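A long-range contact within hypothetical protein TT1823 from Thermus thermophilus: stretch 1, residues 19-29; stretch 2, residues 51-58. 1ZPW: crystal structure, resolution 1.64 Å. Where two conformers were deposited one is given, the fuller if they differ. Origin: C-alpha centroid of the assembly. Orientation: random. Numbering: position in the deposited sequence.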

# COMPACT_ATOMS: atom_id res chain seq x y z
N VAL A 19 -3.78 -11.58 -2.68
CA VAL A 19 -3.98 -11.31 -4.11
C VAL A 19 -5.06 -10.22 -4.23
O VAL A 19 -4.90 -9.26 -4.99
CB VAL A 19 -4.45 -12.58 -4.86
CG1 VAL A 19 -4.97 -12.19 -6.21
CG2 VAL A 19 -3.26 -13.55 -4.99
N LYS A 20 -6.14 -10.37 -3.46
CA LYS A 20 -7.22 -9.37 -3.53
C LYS A 20 -6.75 -7.98 -3.09
O LYS A 20 -7.08 -6.95 -3.72
CB LYS A 20 -8.40 -9.81 -2.69
CG LYS A 20 -9.09 -11.04 -3.30
CD LYS A 20 -10.26 -11.47 -2.45
CE LYS A 20 -10.84 -12.74 -2.99
NZ LYS A 20 -11.93 -13.21 -2.06
N LEU A 21 -5.93 -7.96 -2.03
CA LEU A 21 -5.42 -6.68 -1.53
C LEU A 21 -4.47 -6.05 -2.55
O LEU A 21 -4.57 -4.87 -2.82
CB LEU A 21 -4.73 -6.85 -0.18
CG LEU A 21 -4.16 -5.53 0.35
CD1 LEU A 21 -5.25 -4.48 0.61
CD2 LEU A 21 -3.34 -5.78 1.61
N ALA A 22 -3.58 -6.83 -3.14
CA ALA A 22 -2.70 -6.28 -4.18
C ALA A 22 -3.46 -5.73 -5.36
O ALA A 22 -3.11 -4.68 -5.90
CB ALA A 22 -1.66 -7.32 -4.64
N ASN A 23 -4.51 -6.43 -5.78
CA ASN A 23 -5.32 -5.96 -6.89
C ASN A 23 -6.00 -4.65 -6.53
O ASN A 23 -6.09 -3.73 -7.36
CB ASN A 23 -6.34 -7.02 -7.29
CG ASN A 23 -5.71 -8.21 -7.97
OD1 ASN A 23 -4.63 -8.10 -8.58
ND2 ASN A 23 -6.37 -9.36 -7.88
N LEU A 24 -6.46 -4.54 -5.29
CA LEU A 24 -7.02 -3.27 -4.82
C LEU A 24 -5.99 -2.14 -4.87
O LEU A 24 -6.26 -1.05 -5.39
CB LEU A 24 -7.61 -3.45 -3.43
CG LEU A 24 -8.02 -2.14 -2.75
CD1 LEU A 24 -9.20 -1.58 -3.52
CD2 LEU A 24 -8.35 -2.35 -1.27
N LEU A 25 -4.78 -2.41 -4.36
CA LEU A 25 -3.76 -1.38 -4.30
C LEU A 25 -3.35 -0.84 -5.69
O LEU A 25 -3.00 0.32 -5.81
CB LEU A 25 -2.53 -1.87 -3.51
CG LEU A 25 -2.86 -2.08 -2.02
CD1 LEU A 25 -1.59 -2.53 -1.27
CD2 LEU A 25 -3.39 -0.80 -1.33
N LYS A 26 -3.45 -1.69 -6.71
CA LYS A 26 -3.20 -1.27 -8.09
C LYS A 26 -4.09 -0.11 -8.54
O LYS A 26 -3.69 0.68 -9.40
CB LYS A 26 -3.37 -2.47 -9.03
CG LYS A 26 -2.30 -3.50 -8.82
CD LYS A 26 -1.08 -3.25 -9.69
CE LYS A 26 -0.05 -4.35 -9.42
NZ LYS A 26 1.08 -4.36 -10.36
N SER A 27 -5.28 0.02 -7.95
CA SER A 27 -6.17 1.12 -8.31
C SER A 27 -5.71 2.46 -7.73
O SER A 27 -6.19 3.55 -8.13
CB SER A 27 -7.66 0.74 -8.05
OG SER A 27 -7.92 0.75 -6.68
N TYR A 28 -4.73 2.42 -6.81
CA TYR A 28 -4.23 3.63 -6.16
C TYR A 28 -2.76 3.90 -6.38
O TYR A 28 -2.28 4.97 -6.02
CB TYR A 28 -4.42 3.57 -4.64
CG TYR A 28 -5.84 3.36 -4.22
CD1 TYR A 28 -6.70 4.43 -4.08
CD2 TYR A 28 -6.32 2.07 -4.00
CE1 TYR A 28 -8.04 4.20 -3.69
CE2 TYR A 28 -7.61 1.84 -3.62
CZ TYR A 28 -8.47 2.90 -3.46
OH TYR A 28 -9.75 2.64 -3.07
N GLY A 29 -2.03 2.92 -6.91
CA GLY A 29 -0.60 3.10 -7.02
C GLY A 29 0.08 1.90 -7.60
O GLY A 29 -0.56 1.08 -8.27
N ARG A 51 -11.42 1.98 3.51
CA ARG A 51 -12.74 1.39 3.47
C ARG A 51 -12.76 0.09 2.67
O ARG A 51 -13.33 -0.91 3.11
CB ARG A 51 -13.73 2.41 2.89
CG ARG A 51 -15.07 1.90 2.39
CD ARG A 51 -15.85 2.90 1.46
NE ARG A 51 -15.71 4.32 1.81
CZ ARG A 51 -16.23 4.90 2.90
NH1 ARG A 51 -16.05 6.20 3.15
NH2 ARG A 51 -16.92 4.17 3.77
N ARG A 52 -12.08 0.10 1.52
CA ARG A 52 -12.06 -1.07 0.64
C ARG A 52 -11.13 -2.14 1.20
O ARG A 52 -11.43 -3.32 1.06
CB ARG A 52 -11.69 -0.63 -0.78
CG ARG A 52 -12.78 0.29 -1.38
CD ARG A 52 -12.55 0.79 -2.77
NE ARG A 52 -12.63 -0.27 -3.77
CZ ARG A 52 -12.16 -0.13 -5.01
NH1 ARG A 52 -11.58 1.01 -5.39
NH2 ARG A 52 -12.25 -1.14 -5.87
N ALA A 53 -10.01 -1.72 1.79
CA ALA A 53 -9.07 -2.70 2.36
C ALA A 53 -9.74 -3.44 3.53
O ALA A 53 -9.64 -4.64 3.66
CB ALA A 53 -7.78 -2.02 2.82
N ARG A 54 -10.52 -2.70 4.30
CA ARG A 54 -11.23 -3.31 5.42
C ARG A 54 -12.20 -4.41 5.01
O ARG A 54 -12.44 -5.35 5.79
CB ARG A 54 -12.00 -2.24 6.15
CG ARG A 54 -11.16 -1.36 6.99
CD ARG A 54 -12.06 -0.32 7.64
NE ARG A 54 -11.35 0.74 8.30
CZ ARG A 54 -10.79 0.61 9.49
NH1 ARG A 54 -10.85 -0.56 10.13
NH2 ARG A 54 -10.18 1.63 10.04
N ARG A 55 -12.80 -4.32 3.84
CA ARG A 55 -13.71 -5.36 3.38
C ARG A 55 -12.93 -6.65 3.19
O ARG A 55 -13.49 -7.73 3.37
CB ARG A 55 -14.47 -5.01 2.09
CG ARG A 55 -15.25 -3.72 2.13
CD ARG A 55 -15.96 -3.35 0.82
NE ARG A 55 -16.88 -2.23 1.03
CZ ARG A 55 -17.09 -1.24 0.18
NH1 ARG A 55 -16.44 -1.23 -0.99
NH2 ARG A 55 -17.93 -0.26 0.49
N LEU A 56 -11.64 -6.53 2.84
CA LEU A 56 -10.85 -7.68 2.39
C LEU A 56 -10.06 -8.38 3.47
O LEU A 56 -9.84 -9.60 3.36
CB LEU A 56 -9.84 -7.25 1.31
CG LEU A 56 -10.40 -6.65 0.03
CD1 LEU A 56 -9.29 -6.15 -0.89
CD2 LEU A 56 -11.30 -7.62 -0.71
N LEU A 57 -9.60 -7.63 4.45
CA LEU A 57 -8.64 -8.13 5.45
C LEU A 57 -9.31 -8.93 6.56
O LEU A 57 -10.44 -8.63 6.95
CB LEU A 57 -7.85 -6.98 6.10
CG LEU A 57 -7.09 -5.94 5.27
CD1 LEU A 57 -6.92 -4.64 6.03
CD2 LEU A 57 -5.77 -6.46 4.91
N ASP A 58 -8.59 -9.91 7.08
CA ASP A 58 -8.95 -10.59 8.31
C ASP A 58 -8.23 -9.84 9.40
O ASP A 58 -7.02 -9.98 9.57
CB ASP A 58 -8.45 -12.03 8.26
CG ASP A 58 -8.86 -12.87 9.47
OD1 ASP A 58 -8.66 -12.44 10.63
OD2 ASP A 58 -9.36 -13.99 9.34

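This is a modest, mainly apolar contact between two nearly antiparallel helices, built on leucine and alanine side chains and edged by an arginine that lies over a leucine methyl and reaches a tyrosine hydroxyl.

The helical segments 19-26 and 51-56 run with an angle of 168° between their N-to-C directions, and their axes come within 10.0 Å. The closest backbone register pairs Leu-21 with Ala-53, whose CA atoms are 6.7 Å apart; the methyl side chain of Ala-53 takes up little room at this point. The two stretches together bury 384 Å², and no backbone hydrogen bond links them, as expected for helices that meet through their side chains.

Leu-24 points toward the second stretch and sits at the centre of the apolar patch. Its rotamer, t at chi1 and p at chi2, places CD2 4.1 Å from CB of Ala-53 and 3.9 Å from CD1 of Leu-56, distances typical of van der Waals packing. The same CD2 lies 3.5 Å from the backbone N of Ala-53, so the methyl packs against the helix backbone as well. One turn earlier, Leu-21 starts sideways, yet its end comes nearer: CD1 is 4.2 Å from CB of Ala-53, while CD2 is 4.2 Å from CD2 of Leu-57. Its two methyls thus meet different partners, extending the patch past the end of the second helix.

Leu-56, with chi1 m and chi2 t, has the largest area covered by the opposing stretch, 78 Å². Besides meeting Leu-24, its CD1 approaches CA of Leu-21 at 4.0 Å and O of Lys-20 at 3.7 Å. Lys-20 contributes the aliphatic base of its side chain, with CB 4.1 Å from CD2 of Leu-56; its CA-to-CB bond points toward the other stretch, but the end of the chain leads away, which keeps the charged amine out of the apolar contact.

At the other end, Arg-52 combines apolar and polar contacts. CD1 of Leu-24 lies over one face of its guanidinium, 3.6 Å from CZ, an arrangement that leaves the in-plane N-H groups free to point elsewhere. One polar link crosses the interface: NH1 of Arg-52 donates to OH of Tyr-28 at 3.4 Å with an N-H...acceptor angle of 137°, and both values mark the hydrogen bond as weak. The OH also lies 3.4 Å from CD of Arg-52. Nearby, OG of Ser-27 is 3.9 Å from NH1 of Arg-52, a contact only; this hydroxyl instead donates to O of Leu-24 at 2.8 Å, within its own stretch.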